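Local coordinates for protein particle-associated glycoside hydrolase (Acinetobacter phage Fri1, PDB 6C72) that degrades the capsular polysaccharide of its Acinetobacter baumannii host as the trimeric tailspike of the phage, probably by hydrolysing glycosidic bonds, at residues I71-T74 and G75-T78; Y190-P193 and E194-G198; G396-N400 and N401-G405; T504-R508 and S509-I513. All coordinates share one frame; numbering follows the deposited sequence.

Contact 1 (I71-T74 and G75-T78)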
loop_
_atom_site.group_PDB
_atom_site.type_symbol
_atom_site.label_atom_id
_atom_site.label_comp_id
_atom_site.label_asym_id
_atom_site.label_seq_id
_atom_site.Cartn_x
_atom_site.Cartn_y
_atom_site.Cartn_z
ATOM N N ILE A 71 11.574 30.568 -40.554
ATOM C CA ILE A 71 12.818 31.239 -40.912
ATOM C C ILE A 71 12.563 31.967 -42.232
ATOM O O ILE A 71 12.556 31.358 -43.308
ATOM C CB ILE A 71 13.995 30.258 -41.013
ATOM C CG1 ILE A 71 14.152 29.470 -39.707
ATOM C CG2 ILE A 71 15.289 30.991 -41.342
ATOM C CD1 ILE A 71 14.302 30.345 -38.460
ATOM N N ARG A 72 12.329 33.275 -42.158
ATOM C CA ARG A 72 11.999 34.040 -43.350
ATOM C C ARG A 72 13.265 34.417 -44.111
ATOM O O ARG A 72 14.270 34.823 -43.516
ATOM C CB ARG A 72 11.215 35.298 -42.969
ATOM C CG ARG A 72 9.811 35.027 -42.420
ATOM C CD ARG A 72 8.855 34.625 -43.534
ATOM N NE ARG A 72 8.875 35.603 -44.619
ATOM C CZ ARG A 72 8.200 36.751 -44.607
ATOM N NH1 ARG A 72 7.451 37.082 -43.568
ATOM N NH2 ARG A 72 8.276 37.575 -45.639
ATOM N N VAL A 73 13.207 34.287 -45.432
ATOM C CA VAL A 73 14.319 34.665 -46.302
ATOM C C VAL A 73 14.359 36.184 -46.412
ATOM O O VAL A 73 13.373 36.814 -46.804
ATOM C CB VAL A 73 14.198 33.996 -47.677
ATOM C CG1 VAL A 73 15.156 34.619 -48.651
ATOM C CG2 VAL A 73 14.509 32.525 -47.549
ATOM N N THR A 74 15.492 36.771 -46.019
ATOM C CA THR A 74 15.634 38.222 -45.963
ATOM C C THR A 74 15.730 38.861 -47.347
ATOM O O THR A 74 15.362 40.029 -47.508
ATOM C CB THR A 74 16.873 38.581 -45.146
ATOM O OG1 THR A 74 18.020 37.941 -45.722
ATOM C CG2 THR A 74 16.721 38.105 -43.709
ATOM N N GLY A 75 16.277 38.150 -48.329
ATOM C CA GLY A 75 16.449 38.634 -49.689
ATOM C C GLY A 75 15.282 38.420 -50.628
ATOM O O GLY A 75 15.465 38.505 -51.846
ATOM N N ALA A 76 14.111 38.063 -50.105
ATOM C CA ALA A 76 12.903 37.837 -50.888
ATOM C C ALA A 76 11.717 38.430 -50.139
ATOM O O ALA A 76 11.738 38.539 -48.910
ATOM C CB ALA A 76 12.672 36.343 -51.164
ATOM N N ALA A 77 10.686 38.836 -50.881
ATOM C CA ALA A 77 9.531 39.435 -50.221
ATOM C C ALA A 77 8.710 38.396 -49.459
ATOM O O ALA A 77 8.127 38.713 -48.416
ATOM C CB ALA A 77 8.666 40.164 -51.237
ATOM N N THR A 78 8.612 37.168 -49.982
ATOM C CA THR A 78 7.915 36.073 -49.312
ATOM C C THR A 78 8.781 34.822 -49.340
ATOM O O THR A 78 9.700 34.690 -50.156
ATOM C CB THR A 78 6.554 35.727 -49.938
ATOM O OG1 THR A 78 6.750 35.173 -51.244
ATOM C CG2 THR A 78 5.659 36.959 -50.027
#
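Val73 and Ala76 meet at the first and last positions of a type I beta turn, where CG1 of Val73 lies 3.9 Å from CB of Ala76. This small apolar touch bridges the ends of the turn. Val73 places that methyl by setting CG1 anti to its own backbone N (chi1 167°), which brings it toward Gly75 and Ala76. A second reach across the turn comes from Arg72, whose chain folds at both CG and CD instead of running straight out; its NH2 then stands 3.0 Å from Ala77 O, with the carbonyl oxygen at the edge of the guanidinium and near its plane. Farther out, NH1 is hydrogen-bonded to Ala63 O and NE weakly to Gly79 O, two bonds that limit how the guanidinium can turn. Thr74 is tied from outside the turn as well, its OG1 and the carbonyl of Arg28 sharing a hydrogen bond, while Thr78 OG1 is bonded to Ala59 O. The bend is the exposed connection between strand 70-72 and its antiparallel partner 80-83, and Val73 faces inward from it to pack on Trp57 of strand 54-58 and Trp81 of strand 80-83.

Contact 2 (Y190-P193 and E194-G198)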
loop_
_atom_site.group_PDB
_atom_site.type_symbol
_atom_site.label_atom_id
_atom_site.label_comp_id
_atom_site.label_asym_id
_atom_site.label_seq_id
_atom_site.Cartn_x
_atom_site.Cartn_y
_atom_site.Cartn_z
ATOM N N TYR A 190 10.116 27.639 -13.154
ATOM C CA TYR A 190 9.194 26.814 -13.932
ATOM C C TYR A 190 7.801 26.906 -13.304
ATOM O O TYR A 190 7.531 26.284 -12.273
ATOM C CB TYR A 190 9.686 25.370 -13.967
ATOM C CG TYR A 190 9.105 24.516 -15.071
ATOM C CD1 TYR A 190 8.614 25.087 -16.248
ATOM C CD2 TYR A 190 9.035 23.120 -14.929
ATOM C CE1 TYR A 190 8.099 24.295 -17.265
ATOM C CE2 TYR A 190 8.508 22.312 -15.935
ATOM C CZ TYR A 190 8.047 22.904 -17.099
ATOM O OH TYR A 190 7.534 22.107 -18.098
ATOM N N LEU A 191 6.912 27.675 -13.919
ATOM C CA LEU A 191 5.547 27.847 -13.435
ATOM C C LEU A 191 4.598 26.922 -14.190
ATOM O O LEU A 191 4.569 26.921 -15.423
ATOM C CB LEU A 191 5.100 29.300 -13.585
ATOM C CG LEU A 191 3.644 29.631 -13.241
ATOM C CD1 LEU A 191 3.349 29.410 -11.764
ATOM C CD2 LEU A 191 3.302 31.050 -13.680
ATOM N N VAL A 192 3.834 26.129 -13.454
ATOM C CA VAL A 192 2.840 25.280 -14.096
ATOM C C VAL A 192 1.464 25.873 -13.820
ATOM O O VAL A 192 0.884 25.603 -12.760
ATOM C CB VAL A 192 2.929 23.833 -13.609
ATOM C CG1 VAL A 192 2.057 22.958 -14.468
ATOM C CG2 VAL A 192 4.385 23.352 -13.606
ATOM N N PRO A 193 0.907 26.666 -14.740
ATOM C CA PRO A 193 -0.363 27.352 -14.475
ATOM C C PRO A 193 -1.490 26.365 -14.238
ATOM O O PRO A 193 -1.394 25.180 -14.563
ATOM C CB PRO A 193 -0.625 28.155 -15.759
ATOM C CG PRO A 193 0.662 28.243 -16.432
ATOM C CD PRO A 193 1.431 26.979 -16.075
ATOM N N GLU A 194 -2.586 26.885 -13.686
ATOM C CA GLU A 194 -3.797 26.088 -13.575
ATOM C C GLU A 194 -4.260 25.665 -14.965
ATOM O O GLU A 194 -4.005 26.346 -15.961
ATOM C CB GLU A 194 -4.895 26.861 -12.841
ATOM C CG GLU A 194 -5.362 28.141 -13.547
ATOM C CD GLU A 194 -4.522 29.355 -13.190
ATOM O OE1 GLU A 194 -3.379 29.154 -12.712
ATOM O OE2 GLU A 194 -5.010 30.496 -13.392
ATOM N N ASN A 195 -4.900 24.500 -15.028
ATOM C CA ASN A 195 -5.383 23.869 -16.251
ATOM C C ASN A 195 -4.268 23.423 -17.196
ATOM O O ASN A 195 -4.562 22.998 -18.321
ATOM C CB ASN A 195 -6.381 24.755 -17.003
ATOM C CG ASN A 195 -7.740 24.758 -16.344
ATOM O OD1 ASN A 195 -8.196 23.719 -15.855
ATOM N ND2 ASN A 195 -8.408 25.910 -16.339
ATOM N N VAL A 196 -3.005 23.517 -16.794
ATOM C CA VAL A 196 -1.915 22.901 -17.543
ATOM C C VAL A 196 -1.708 21.488 -17.003
ATOM O O VAL A 196 -1.448 21.299 -15.809
ATOM C CB VAL A 196 -0.628 23.738 -17.459
ATOM C CG1 VAL A 196 0.556 22.937 -17.971
ATOM C CG2 VAL A 196 -0.793 25.041 -18.274
ATOM N N THR A 197 -1.860 20.496 -17.877
ATOM C CA THR A 197 -1.906 19.095 -17.498
ATOM C C THR A 197 -0.803 18.312 -18.190
ATOM O O THR A 197 -0.499 18.557 -19.361
ATOM C CB THR A 197 -3.244 18.477 -17.887
ATOM O OG1 THR A 197 -3.458 18.662 -19.294
ATOM C CG2 THR A 197 -4.384 19.119 -17.103
ATOM N N GLY A 198 -0.244 17.332 -17.479
ATOM C CA GLY A 198 0.701 16.425 -18.098
ATOM C C GLY A 198 2.039 17.033 -18.441
ATOM O O GLY A 198 2.743 16.505 -19.297
#
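Val196 folds back on both Val192 and Pro193, and its two methyls divide the work. CG1 of Val196 meets CG1 of Val192 at 3.8 Å, whereas CG2 of Val196 lies 3.7 Å from CD of Pro193 and covers that end of the proline ring. Both valines carry CG1 anti to the backbone N (chi1 -170° in Val192, 167° in Val196), which brings the two CG1 methyls into contact. The backbone clamps this packed side: N of Val196 donates to O of Pro193 over 3.2 Å, a fairly straight bond at 153°, although the donor sits well above the carbonyl plane.

The outer side is built differently. Asn195 turns away from the valines and is partly exposed, yet its ND2 reaches Gln171 O of the second subunit. Glu194 also points outward but is buried, its OE2 shared between a salt bridge to Lys249 of its own chain and backbone N-H groups of Val170 and Gln171 of the second subunit, a setting that would probably favour the ionised carboxylate. The valine-proline side is thus closed within the turn, whereas these two polar side chains reach across to the neighbour. The whole is a type II beta turn, with Asn195 in the left-handed conformation its third position requires, leading the chain off strand 188-192 into the loop before strand 200-202, in what is consistent with the parallel beta-helix of phage tailspikes.

Contact 3 (G396-N400 and N401-G405)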
loop_
_atom_site.group_PDB
_atom_site.type_symbol
_atom_site.label_atom_id
_atom_site.label_comp_id
_atom_site.label_asym_id
_atom_site.label_seq_id
_atom_site.Cartn_x
_atom_site.Cartn_y
_atom_site.Cartn_z
ATOM N N GLY A 396 -3.559 6.699 14.638
ATOM C CA GLY A 396 -2.609 6.279 13.642
ATOM C C GLY A 396 -1.829 5.056 14.084
ATOM O O GLY A 396 -2.112 4.444 15.115
ATOM N N ARG A 397 -0.832 4.738 13.265
ATOM C CA ARG A 397 0.011 3.564 13.408
ATOM C C ARG A 397 1.456 4.001 13.222
ATOM O O ARG A 397 1.811 4.571 12.181
ATOM C CB ARG A 397 -0.372 2.494 12.384
ATOM C CG ARG A 397 -1.814 2.066 12.496
ATOM C CD ARG A 397 -2.195 1.061 11.436
ATOM N NE ARG A 397 -1.370 -0.144 11.516
ATOM C CZ ARG A 397 -1.637 -1.194 12.298
ATOM N NH1 ARG A 397 -2.713 -1.197 13.086
ATOM N NH2 ARG A 397 -0.826 -2.252 12.286
ATOM N N PHE A 398 2.260 3.794 14.259
ATOM C CA PHE A 398 3.696 4.058 14.280
ATOM C C PHE A 398 4.372 2.691 14.400
ATOM O O PHE A 398 4.584 2.183 15.500
ATOM C CB PHE A 398 4.035 4.982 15.438
ATOM C CG PHE A 398 5.446 5.487 15.431
ATOM C CD1 PHE A 398 5.770 6.651 14.766
ATOM C CD2 PHE A 398 6.441 4.827 16.139
ATOM C CE1 PHE A 398 7.076 7.135 14.778
ATOM C CE2 PHE A 398 7.739 5.311 16.154
ATOM C CZ PHE A 398 8.059 6.468 15.463
ATOM N N THR A 399 4.690 2.089 13.257
ATOM C CA THR A 399 5.065 0.684 13.197
ATOM C C THR A 399 6.446 0.486 12.584
ATOM O O THR A 399 6.828 1.174 11.623
ATOM C CB THR A 399 4.038 -0.119 12.391
ATOM O OG1 THR A 399 3.781 0.553 11.152
ATOM C CG2 THR A 399 2.720 -0.308 13.172
ATOM N N ASN A 400 7.201 -0.451 13.165
ATOM C CA ASN A 400 8.431 -0.941 12.564
ATOM C C ASN A 400 9.425 0.180 12.298
ATOM O O ASN A 400 10.153 0.144 11.316
ATOM C CB ASN A 400 8.145 -1.706 11.277
ATOM C CG ASN A 400 7.247 -2.899 11.510
ATOM O OD1 ASN A 400 6.169 -3.007 10.914
ATOM N ND2 ASN A 400 7.679 -3.805 12.386
ATOM N N ASN A 401 9.457 1.185 13.157
ATOM C CA ASN A 401 10.411 2.270 13.032
ATOM C C ASN A 401 11.531 2.074 14.039
ATOM O O ASN A 401 11.392 1.343 15.026
ATOM C CB ASN A 401 9.733 3.626 13.260
ATOM C CG ASN A 401 8.522 3.817 12.375
ATOM O OD1 ASN A 401 8.666 3.894 11.153
ATOM N ND2 ASN A 401 7.305 3.873 12.982
ATOM N N THR A 402 12.642 2.757 13.794
ATOM C CA THR A 402 13.774 2.747 14.706
ATOM C C THR A 402 14.051 4.178 15.146
ATOM O O THR A 402 14.129 5.087 14.315
ATOM C CB THR A 402 15.007 2.113 14.041
ATOM O OG1 THR A 402 14.746 0.730 13.775
ATOM C CG2 THR A 402 16.273 2.228 14.924
ATOM N N LEU A 403 14.143 4.388 16.439
ATOM C CA LEU A 403 14.632 5.648 16.981
ATOM C C LEU A 403 16.084 5.407 17.396
ATOM O O LEU A 403 16.356 4.736 18.391
ATOM C CB LEU A 403 13.755 6.136 18.129
ATOM C CG LEU A 403 12.509 6.922 17.681
ATOM C CD1 LEU A 403 11.447 6.031 17.014
ATOM C CD2 LEU A 403 11.888 7.706 18.832
ATOM N N TRP A 404 17.023 5.923 16.595
ATOM C CA TRP A 404 18.432 5.659 16.858
ATOM C C TRP A 404 18.933 6.410 18.083
ATOM O O TRP A 404 19.893 5.966 18.720
ATOM C CB TRP A 404 19.285 6.017 15.638
ATOM C CG TRP A 404 19.098 5.113 14.441
ATOM C CD1 TRP A 404 18.625 5.464 13.199
ATOM C CD2 TRP A 404 19.400 3.710 14.370
ATOM N NE1 TRP A 404 18.610 4.369 12.368
ATOM C CE2 TRP A 404 19.080 3.280 13.060
ATOM C CE3 TRP A 404 19.897 2.778 15.286
ATOM C CZ2 TRP A 404 19.242 1.960 12.652
ATOM C CZ3 TRP A 404 20.057 1.478 14.879
ATOM C CH2 TRP A 404 19.730 1.075 13.573
ATOM N N GLY A 405 18.313 7.544 18.420
ATOM C CA GLY A 405 18.758 8.329 19.560
ATOM C C GLY A 405 20.162 8.872 19.426
ATOM O O GLY A 405 20.876 8.983 20.425
#
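ND2 of Asn401 sits over the face of the Phe398 ring, 3.3 Å above its plane and over its centre. Amide and ring are not stacked flat: their planes stand 55° apart, so the nitrogen comes down on the aromatic face as a point while the rest of the amide tilts off. ND2 is nearly equidistant from the ring atoms, CD2 of Phe398 being nearest at 3.4 Å. Leu403 approaches the same ring from another direction, its CD1 lying in the ring plane at the edge, 3.8 Å from CZ of Phe398. One aromatic group therefore receives a polar neighbour on a face and an aliphatic one on its rim. Phe398 is presented to both because its CG stands anti to the backbone N (chi1 -171°), which brings the ring over the Asn401 amide and against Leu403.

Second-shell bonds hold the Asn401 amide in its tilt: ND2 donates to Val374 O and OD1 accepts from Cys377 N. Asn401 is thus a buried asparagine bonded at both ends of its amide to the backbone of the preceding turn of what is consistent with a parallel beta-helix. Asn400 adopts a left-handed backbone conformation and makes the corner, and its side chain comes to about 4 Å from a bound zinc ion. Thr399 OG1 is bonded to Asp375, a residue seen to bind zinc in this protein. The bend joins strand 396-399 to strand 402-403, which run parallel to strands 372-375 and 378-379 on one side and to strand 422-429 on the other.

Contact 4 (T504-R508 and S509-I513)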
loop_
_atom_site.group_PDB
_atom_site.type_symbol
_atom_site.label_atom_id
_atom_site.label_comp_id
_atom_site.label_asym_id
_atom_site.label_seq_id
_atom_site.Cartn_x
_atom_site.Cartn_y
_atom_site.Cartn_z
ATOM N N THR A 504 -37.730 -8.950 40.001
ATOM C CA THR A 504 -38.356 -10.267 40.032
ATOM C C THR A 504 -37.310 -11.294 39.625
ATOM O O THR A 504 -36.749 -11.206 38.528
ATOM C CB THR A 504 -39.558 -10.323 39.086
ATOM O OG1 THR A 504 -40.555 -9.397 39.532
ATOM C CG2 THR A 504 -40.165 -11.703 39.049
ATOM N N VAL A 505 -37.044 -12.258 40.502
ATOM C CA VAL A 505 -36.036 -13.283 40.236
ATOM C C VAL A 505 -36.643 -14.330 39.306
ATOM O O VAL A 505 -37.853 -14.595 39.373
ATOM C CB VAL A 505 -35.511 -13.916 41.539
ATOM C CG1 VAL A 505 -34.806 -12.877 42.395
ATOM C CG2 VAL A 505 -36.650 -14.548 42.311
ATOM N N PRO A 506 -35.855 -14.943 38.431
ATOM C CA PRO A 506 -36.405 -15.929 37.498
ATOM C C PRO A 506 -36.680 -17.255 38.195
ATOM O O PRO A 506 -36.236 -17.509 39.316
ATOM C CB PRO A 506 -35.295 -16.074 36.446
ATOM C CG PRO A 506 -34.057 -15.747 37.177
ATOM C CD PRO A 506 -34.416 -14.718 38.213
ATOM N N LEU A 507 -37.414 -18.112 37.493
ATOM C CA LEU A 507 -37.615 -19.475 37.963
ATOM C C LEU A 507 -36.338 -20.289 37.769
ATOM O O LEU A 507 -35.347 -19.809 37.203
ATOM C CB LEU A 507 -38.783 -20.123 37.221
ATOM C CG LEU A 507 -40.169 -19.594 37.581
ATOM C CD1 LEU A 507 -41.192 -20.025 36.552
ATOM C CD2 LEU A 507 -40.542 -20.097 38.965
ATOM N N ARG A 508 -36.366 -21.534 38.260
ATOM C CA ARG A 508 -35.291 -22.504 38.015
ATOM C C ARG A 508 -33.919 -21.911 38.321
ATOM O O ARG A 508 -32.977 -22.039 37.537
ATOM C CB ARG A 508 -35.320 -23.014 36.576
ATOM C CG ARG A 508 -36.680 -23.411 36.055
ATOM C CD ARG A 508 -36.529 -23.910 34.634
ATOM N NE ARG A 508 -37.792 -24.266 33.997
ATOM C CZ ARG A 508 -37.872 -24.801 32.784
ATOM N NH1 ARG A 508 -36.764 -25.039 32.087
ATOM N NH2 ARG A 508 -39.052 -25.097 32.267
ATOM N N SER A 509 -33.808 -21.209 39.443
ATOM C CA SER A 509 -32.568 -20.500 39.710
ATOM C C SER A 509 -32.452 -20.262 41.201
ATOM O O SER A 509 -33.449 -20.281 41.923
ATOM C CB SER A 509 -32.489 -19.161 38.954
ATOM O OG SER A 509 -33.473 -18.229 39.377
ATOM N N GLY A 510 -31.217 -20.118 41.658
ATOM C CA GLY A 510 -30.922 -19.639 42.998
ATOM C C GLY A 510 -30.321 -18.244 42.883
ATOM O O GLY A 510 -29.483 -18.002 42.014
ATOM N N CYS A 511 -30.753 -17.346 43.750
ATOM C CA CYS A 511 -30.323 -15.962 43.677
ATOM C C CYS A 511 -29.892 -15.476 45.044
ATOM O O CYS A 511 -30.474 -15.854 46.063
ATOM C CB CYS A 511 -31.425 -15.073 43.143
ATOM S SG CYS A 511 -32.065 -15.638 41.548
ATOM N N LYS A 512 -28.836 -14.678 45.063
ATOM C CA LYS A 512 -28.397 -13.964 46.252
ATOM C C LYS A 512 -28.391 -12.471 45.929
ATOM O O LYS A 512 -27.723 -12.041 44.981
ATOM C CB LYS A 512 -27.016 -14.455 46.694
ATOM C CG LYS A 512 -26.508 -13.806 47.962
ATOM C CD LYS A 512 -25.071 -14.135 48.163
ATOM C CE LYS A 512 -24.495 -13.396 49.343
ATOM N NZ LYS A 512 -23.028 -13.738 49.497
ATOM N N ILE A 513 -29.149 -11.691 46.701
ATOM C CA ILE A 513 -29.254 -10.240 46.530
ATOM C C ILE A 513 -28.531 -9.576 47.693
ATOM O O ILE A 513 -28.849 -9.844 48.854
ATOM C CB ILE A 513 -30.718 -9.767 46.484
ATOM C CG1 ILE A 513 -31.459 -10.329 45.272
ATOM C CG2 ILE A 513 -30.768 -8.234 46.477
ATOM C CD1 ILE A 513 -32.264 -11.546 45.545
HETATM O O HOH W 1 -35.500 -18.051 42.003
#
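Ser509 turns its hydroxyl back over the loop that precedes it, and its short side chain can be followed in two steps. CB stays close to the Arg508 carbonyl because the two residues are joined by the peptide bond. From there OG is set between the backbone N and the carbonyl carbon (chi1 65°), which points it at the concave side of the bend. At its tip OG stands 2.9 Å from Pro506 O and 3.3 Å from Leu507 O; both hydrogen bonds are weak, and which carbonyl takes the one proton is not settled. The proline ring supports the hydroxyl from beside it, with CG of Pro506 3.4 Å from OG of Ser509. A water bridges the two sides, donating to Pro506 O at 2.8 Å and to Ser509 O at 3.0 Å.

Beyond these polar groups the contact becomes apolar. SG of Cys511 lies 3.9 Å from CB of Val505, and CD1 of Ile513 approaches CG1 of the same valine more loosely, at 4.3 Å. The reversal itself falls at Arg508, whose backbone is left-handed and whose extended side chain bonds through NE to Asn538 and packs on Asp519 of the second subunit. The loop carries the chain from strand 500-504 of one antiparallel sheet to strand 509-517 of another, with Val505 touching both Val534 of strand 528-536 and Trp560 of strand 556-561, and Cys511 beside Val583 of strand 576-585.

How the contacts relate
The four contacts come one after another along the chain and mark out the length of an elongated spike. Contact 1 sits in the small mixed sheet near the N-terminus, and contact 4 in the antiparallel sheets near the C-terminus, their centres about 113 Å apart on opposite sides of the chain's centre. Contacts 2 and 3 lie between them, at centres about 37 Å apart, and belong to the same coil of parallel strands. None touches another; even contacts 1 and 2 keep about 23 Å between nearest atoms. Contacts 2 and 4 both meet the second subunit and contact 3 the third, so bends in both the coil and the C-terminal region also help form the trimer.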